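Local coordinates for freshwater cyanophage protein (Microcystis phage Mic1, PDB 6L2W) that is of unknown function but adopts a novel fold in which an antiparallel sheet is packed against helices, and assembles as a two-chain unit, at residues V4-H9 with G21-N26; V55-A60 with N103-E108. One frame throughout, in Å; residues are numbered along the deposited sequence.

Interaction 1: residues V4-H9 with G21-N26; sequences VRLSYH and GVIDLN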
loop_
_atom_site.group_PDB
_atom_site.type_symbol
_atom_site.label_atom_id
_atom_site.label_comp_id
_atom_site.label_asym_id
_atom_site.label_seq_id
_atom_site.Cartn_x
_atom_site.Cartn_y
_atom_site.Cartn_z
ATOM N N VAL B 4 -1.785 14.184 -1.142
ATOM C CA VAL B 4 -0.896 13.460 -0.353
ATOM C C VAL B 4 -1.726 12.832 0.777
ATOM O O VAL B 4 -2.613 13.507 1.354
ATOM C CB VAL B 4 0.189 14.439 0.126
ATOM C CG1 VAL B 4 0.303 14.514 1.634
ATOM C CG2 VAL B 4 1.510 14.147 -0.558
ATOM N N ARG B 5 -1.486 11.540 1.037
ATOM C CA ARG B 5 -2.154 10.838 2.124
ATOM C C ARG B 5 -1.147 9.927 2.840
ATOM O O ARG B 5 -0.302 9.260 2.234
ATOM C CB ARG B 5 -3.333 10.020 1.578
ATOM C CG ARG B 5 -4.143 9.324 2.659
ATOM C CD ARG B 5 -5.483 8.824 2.162
ATOM N NE ARG B 5 -5.343 7.704 1.258
ATOM C CZ ARG B 5 -6.340 6.926 0.853
ATOM N NH1 ARG B 5 -7.574 7.121 1.294
ATOM N NH2 ARG B 5 -6.085 5.929 0.025
ATOM N N LEU B 6 -1.313 9.850 4.137
ATOM C CA LEU B 6 -0.440 9.106 4.963
ATOM C C LEU B 6 -1.235 7.947 5.552
ATOM O O LEU B 6 -2.199 8.190 6.248
ATOM C CB LEU B 6 0.070 10.036 6.067
ATOM C CG LEU B 6 0.904 9.354 7.143
ATOM C CD1 LEU B 6 2.108 8.669 6.517
ATOM C CD2 LEU B 6 1.340 10.347 8.216
ATOM N N SER B 7 -0.807 6.716 5.302
ATOM C CA SER B 7 -1.523 5.570 5.821
ATOM C C SER B 7 -0.689 4.824 6.871
ATOM O O SER B 7 0.553 4.896 6.890
ATOM C CB SER B 7 -1.948 4.640 4.715
ATOM O OG SER B 7 -2.625 5.345 3.689
ATOM N N TYR B 8 -1.405 4.075 7.716
ATOM C CA TYR B 8 -0.773 3.181 8.636
ATOM C C TYR B 8 -1.356 1.776 8.429
ATOM O O TYR B 8 -2.480 1.610 7.955
ATOM C CB TYR B 8 -0.882 3.706 10.069
ATOM C CG TYR B 8 -2.237 3.581 10.722
ATOM C CD1 TYR B 8 -2.560 2.483 11.503
ATOM C CD2 TYR B 8 -3.180 4.587 10.610
ATOM C CE1 TYR B 8 -3.787 2.384 12.131
ATOM C CE2 TYR B 8 -4.411 4.512 11.235
ATOM C CZ TYR B 8 -4.712 3.405 11.997
ATOM O OH TYR B 8 -5.933 3.321 12.581
ATOM N N HIS B 9 -0.561 0.767 8.768
ATOM C CA HIS B 9 -0.988 -0.613 8.605
ATOM C C HIS B 9 -0.015 -1.523 9.332
ATOM O O HIS B 9 1.185 -1.371 9.226
ATOM C CB HIS B 9 -1.049 -1.009 7.130
ATOM C CG HIS B 9 -0.024 -0.301 6.313
ATOM N ND1 HIS B 9 1.317 -0.360 6.616
ATOM C CD2 HIS B 9 -0.138 0.489 5.224
ATOM C CE1 HIS B 9 1.991 0.400 5.763
ATOM N NE2 HIS B 9 1.125 0.915 4.893
ATOM N N GLY B 21 -5.566 2.201 8.536
ATOM C CA GLY B 21 -6.265 3.469 8.490
ATOM C C GLY B 21 -5.357 4.587 7.974
ATOM O O GLY B 21 -4.328 4.324 7.379
ATOM N N VAL B 22 -5.741 5.832 8.256
ATOM C CA VAL B 22 -5.146 7.031 7.701
ATOM C C VAL B 22 -4.744 7.927 8.870
ATOM O O VAL B 22 -5.416 7.956 9.909
ATOM C CB VAL B 22 -6.142 7.735 6.762
ATOM C CG1 VAL B 22 -5.667 9.108 6.331
ATOM C CG2 VAL B 22 -6.454 6.884 5.544
ATOM N N ILE B 23 -3.616 8.597 8.756
ATOM C CA ILE B 23 -3.277 9.597 9.764
ATOM C C ILE B 23 -3.658 10.951 9.171
ATOM O O ILE B 23 -3.234 11.278 8.070
ATOM C CB ILE B 23 -1.796 9.532 10.181
ATOM C CG1 ILE B 23 -1.429 8.174 10.776
ATOM C CG2 ILE B 23 -1.464 10.641 11.172
ATOM C CD1 ILE B 23 0.037 7.846 10.687
ATOM N N ASP B 24 -4.514 11.706 9.847
ATOM C CA ASP B 24 -4.900 13.003 9.267
ATOM C C ASP B 24 -3.664 13.906 9.289
ATOM O O ASP B 24 -3.089 14.106 10.338
ATOM C CB ASP B 24 -6.078 13.647 10.009
ATOM C CG ASP B 24 -6.452 14.995 9.418
ATOM O OD1 ASP B 24 -5.652 15.970 9.604
ATOM O OD2 ASP B 24 -7.499 15.053 8.725
ATOM N N LEU B 25 -3.270 14.447 8.145
ATOM C CA LEU B 25 -2.035 15.210 8.080
ATOM C C LEU B 25 -2.187 16.625 8.671
ATOM O O LEU B 25 -1.173 17.320 8.791
ATOM C CB LEU B 25 -1.562 15.265 6.625
ATOM C CG LEU B 25 -0.633 14.117 6.235
ATOM C CD1 LEU B 25 -0.334 14.121 4.747
ATOM C CD2 LEU B 25 0.656 14.168 7.041
ATOM N N ASN B 26 -3.395 17.057 9.057
ATOM C CA ASN B 26 -3.568 18.338 9.794
ATOM C C ASN B 26 -3.467 18.085 11.300
ATOM O O ASN B 26 -2.589 18.617 11.956
ATOM C CB ASN B 26 -4.904 19.026 9.495
ATOM C CG ASN B 26 -4.995 19.556 8.083
ATOM O OD1 ASN B 26 -5.922 19.227 7.345
ATOM N ND2 ASN B 26 -4.030 20.369 7.698
HETATM O O HOH W 1 -3.324 11.655 5.516
#
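The phenol ring of Y8 lies across the backbone of G21, whose N sits over the ring centre, 3.7 Å above its plane, while V22 O meets the ring edge in plane. CG of Y8 lies between its own backbone N and carbonyl carbon (chi1 75°), from where the ring extends over G21. G21 has no side chain, so the ring can lie directly on its backbone, with Y8 CE2 3.5 Å from G21 CA. In the same pair, Y8 N donates to G21 O at 3.0 Å, and G21 N returns a longer, more bent bond of 3.2 Å to Y8 O. Farther along, I23 N reaches L6 O at 2.9 Å and nearly straight (166° at the hydrogen). Beyond it one water joins L6 N to I23 O, accepting from the first and donating to the second at 2.6 Å. On the face that carries Y8, L6 CD2 meets I23 CD1 at 3.7 Å. L25 crosses V4 at about a right angle, its CD1 tight against V4 CG1 at 3.2 Å. On the other face V22 CG1 and CG2 lie across the aliphatic part of R5, whose NH1 is bonded to F42 O. Strands 2-12 and 17-23 thus form a hairpin bonded directly from Y8–G21 to I23 N–L6 O; the water replaces only the next link, so these buried backbone groups stay paired.

Interaction 2: residues V55-A60 with N103-E108; sequences VCEYCA and NLKLKE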
loop_
_atom_site.group_PDB
_atom_site.type_symbol
_atom_site.label_atom_id
_atom_site.label_comp_id
_atom_site.label_asym_id
_atom_site.label_seq_id
_atom_site.Cartn_x
_atom_site.Cartn_y
_atom_site.Cartn_z
ATOM N N VAL B 55 5.026 18.334 5.475
ATOM C CA VAL B 55 4.599 16.971 5.255
ATOM C C VAL B 55 5.844 16.071 5.248
ATOM O O VAL B 55 5.862 15.026 5.897
ATOM C CB VAL B 55 3.770 16.867 3.960
ATOM C CG1 VAL B 55 3.826 15.478 3.351
ATOM C CG2 VAL B 55 2.326 17.307 4.186
ATOM N N CYS B 56 6.904 16.491 4.560
ATOM C CA CYS B 56 8.085 15.627 4.466
ATOM C C CYS B 56 8.753 15.456 5.827
ATOM O O CYS B 56 9.330 14.400 6.112
ATOM C CB CYS B 56 9.111 16.170 3.488
ATOM S SG CYS B 56 8.584 15.961 1.772
ATOM N N GLU B 57 8.670 16.490 6.637
ATOM C CA GLU B 57 9.331 16.509 7.944
ATOM C C GLU B 57 8.599 15.543 8.888
ATOM O O GLU B 57 9.215 14.813 9.695
ATOM C CB GLU B 57 9.350 17.933 8.505
ATOM C CG GLU B 57 10.411 18.819 7.863
ATOM C CD GLU B 57 10.631 20.191 8.498
ATOM O OE1 GLU B 57 9.719 21.052 8.404
ATOM O OE2 GLU B 57 11.725 20.404 9.074
ATOM N N TYR B 58 7.281 15.540 8.797
ATOM C CA TYR B 58 6.536 14.697 9.690
ATOM C C TYR B 58 6.730 13.228 9.268
ATOM O O TYR B 58 6.910 12.360 10.122
ATOM C CB TYR B 58 5.082 15.162 9.757
ATOM C CG TYR B 58 4.261 14.332 10.700
ATOM C CD1 TYR B 58 4.431 14.421 12.070
ATOM C CD2 TYR B 58 3.366 13.395 10.217
ATOM C CE1 TYR B 58 3.701 13.624 12.941
ATOM C CE2 TYR B 58 2.626 12.596 11.070
ATOM C CZ TYR B 58 2.795 12.703 12.437
ATOM O OH TYR B 58 2.047 11.908 13.264
ATOM N N CYS B 59 6.738 12.968 7.959
ATOM C CA CYS B 59 6.941 11.603 7.443
ATOM C C CYS B 59 8.319 11.063 7.854
ATOM O O CYS B 59 8.440 9.886 8.225
ATOM C CB CYS B 59 6.783 11.563 5.923
ATOM S SG CYS B 59 5.060 11.758 5.387
ATOM N N ALA B 60 9.340 11.905 7.792
ATOM C CA ALA B 60 10.687 11.535 8.253
ATOM C C ALA B 60 10.639 11.149 9.736
ATOM O O ALA B 60 11.243 10.156 10.106
ATOM C CB ALA B 60 11.682 12.651 8.013
ATOM N N ASN B 103 11.622 13.037 -2.726
ATOM C CA ASN B 103 12.752 12.161 -2.497
ATOM C C ASN B 103 13.989 12.957 -2.057
ATOM O O ASN B 103 14.698 12.512 -1.148
ATOM C CB ASN B 103 13.054 11.332 -3.744
ATOM C CG ASN B 103 12.270 10.036 -3.781
ATOM O OD1 ASN B 103 11.901 9.507 -2.735
ATOM N ND2 ASN B 103 12.074 9.479 -4.968
ATOM N N LEU B 104 14.257 14.108 -2.679
ATOM C CA LEU B 104 15.405 14.932 -2.284
ATOM C C LEU B 104 15.228 15.345 -0.813
ATOM O O LEU B 104 16.114 15.165 0.005
ATOM C CB LEU B 104 15.534 16.148 -3.217
ATOM C CG LEU B 104 16.515 17.244 -2.777
ATOM C CD1 LEU B 104 17.914 16.685 -2.615
ATOM C CD2 LEU B 104 16.530 18.422 -3.755
ATOM N N LYS B 105 14.061 15.852 -0.479
ATOM C CA LYS B 105 13.806 16.343 0.861
ATOM C C LYS B 105 13.883 15.194 1.877
ATOM O O LYS B 105 14.572 15.311 2.901
ATOM C CB LYS B 105 12.458 17.058 0.900
ATOM C CG LYS B 105 12.096 17.632 2.259
ATOM C CD LYS B 105 12.853 18.888 2.610
ATOM C CE LYS B 105 12.687 19.246 4.069
ATOM N NZ LYS B 105 13.308 20.549 4.390
ATOM N N LEU B 106 13.229 14.070 1.597
ATOM C CA LEU B 106 13.239 12.956 2.556
ATOM C C LEU B 106 14.672 12.472 2.749
ATOM O O LEU B 106 15.066 12.083 3.846
ATOM C CB LEU B 106 12.369 11.808 2.051
ATOM C CG LEU B 106 10.862 12.035 2.142
ATOM C CD1 LEU B 106 10.138 10.940 1.374
ATOM C CD2 LEU B 106 10.383 12.074 3.588
ATOM N N LYS B 107 15.435 12.491 1.674
ATOM C CA LYS B 107 16.788 12.007 1.761
ATOM C C LYS B 107 17.653 13.004 2.538
ATOM O O LYS B 107 18.548 12.579 3.247
ATOM C CB LYS B 107 17.389 11.758 0.379
ATOM C CG LYS B 107 18.638 10.898 0.408
ATOM C CD LYS B 107 18.439 9.586 1.148
ATOM C CE LYS B 107 19.595 8.620 1.000
ATOM N NZ LYS B 107 20.844 9.169 1.582
ATOM N N GLU B 108 17.385 14.299 2.381
ATOM C CA GLU B 108 18.053 15.338 3.183
ATOM C C GLU B 108 17.724 15.118 4.662
ATOM O O GLU B 108 18.587 15.206 5.545
ATOM C CB GLU B 108 17.587 16.755 2.812
ATOM C CG GLU B 108 18.070 17.243 1.456
ATOM C CD GLU B 108 17.538 18.606 1.026
ATOM O OE1 GLU B 108 16.323 18.905 1.249
ATOM O OE2 GLU B 108 18.340 19.374 0.452
#
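C56 and K105 meet because the first torsion of the lysine sets its CG anti to the backbone N (chi1 -179°), which brings K105 CG within 3.5 Å of C56 CB; C56 SG is 3.9 Å from the same K105 CG. The lysine chain then bends at chi2 (75°), and K105 CE ends beside E57 CG at 4.4 Å. Its ammonium group stands 4.9 Å from E57 OE2, measured from NZ, too far for contact, though the opposite charges may still attract weakly; E53 is another distant, weak ionic partner. The next residue, L106, reaches across with a single methyl. L106 CD2 lies 3.6 Å from C56 O and touches C59 CB, facing the backbone of the other helix as much as its side chains. That carbonyl is already occupied within its own helix by A60 N, and no hydrogen bond crosses the interface. The contact is therefore apolar packing, with only the outer part of K105, CE beside E57 CG, at its partly exposed edge. The two axes stand 9.4 Å apart with their directions 46° from parallel. L109 of helix 96-115 extends the packing against C56, E57 and A60, C59 also touches I64 in a loop, and V55 and Y58 turn to strand 2-12, placing helix 51-61 between that strand and helix 96-115.

Both contacts are largely buried, but interaction 1 lies nearer the centre of the chain, about 7 Å from it against 9 Å for interaction 2. Interaction 1 ties two strands of one hairpin through backbone hydrogen bonds, a water and side-chain packing, burying 524 Å²; interaction 2, with 223 Å², joins helices distant in sequence through van der Waals packing with no hydrogen bond across it and charged groups at its margin. The two hold different elements yet adjoin: L6 CD2 packs on Y58 CE2 at 3.9 Å, V4 touches V55, and L25 touches both V55 and Y58. Helix 51-61 thus carries one face to the hairpin and another to helix 96-115, making a layered succession of sheet, helix and helix.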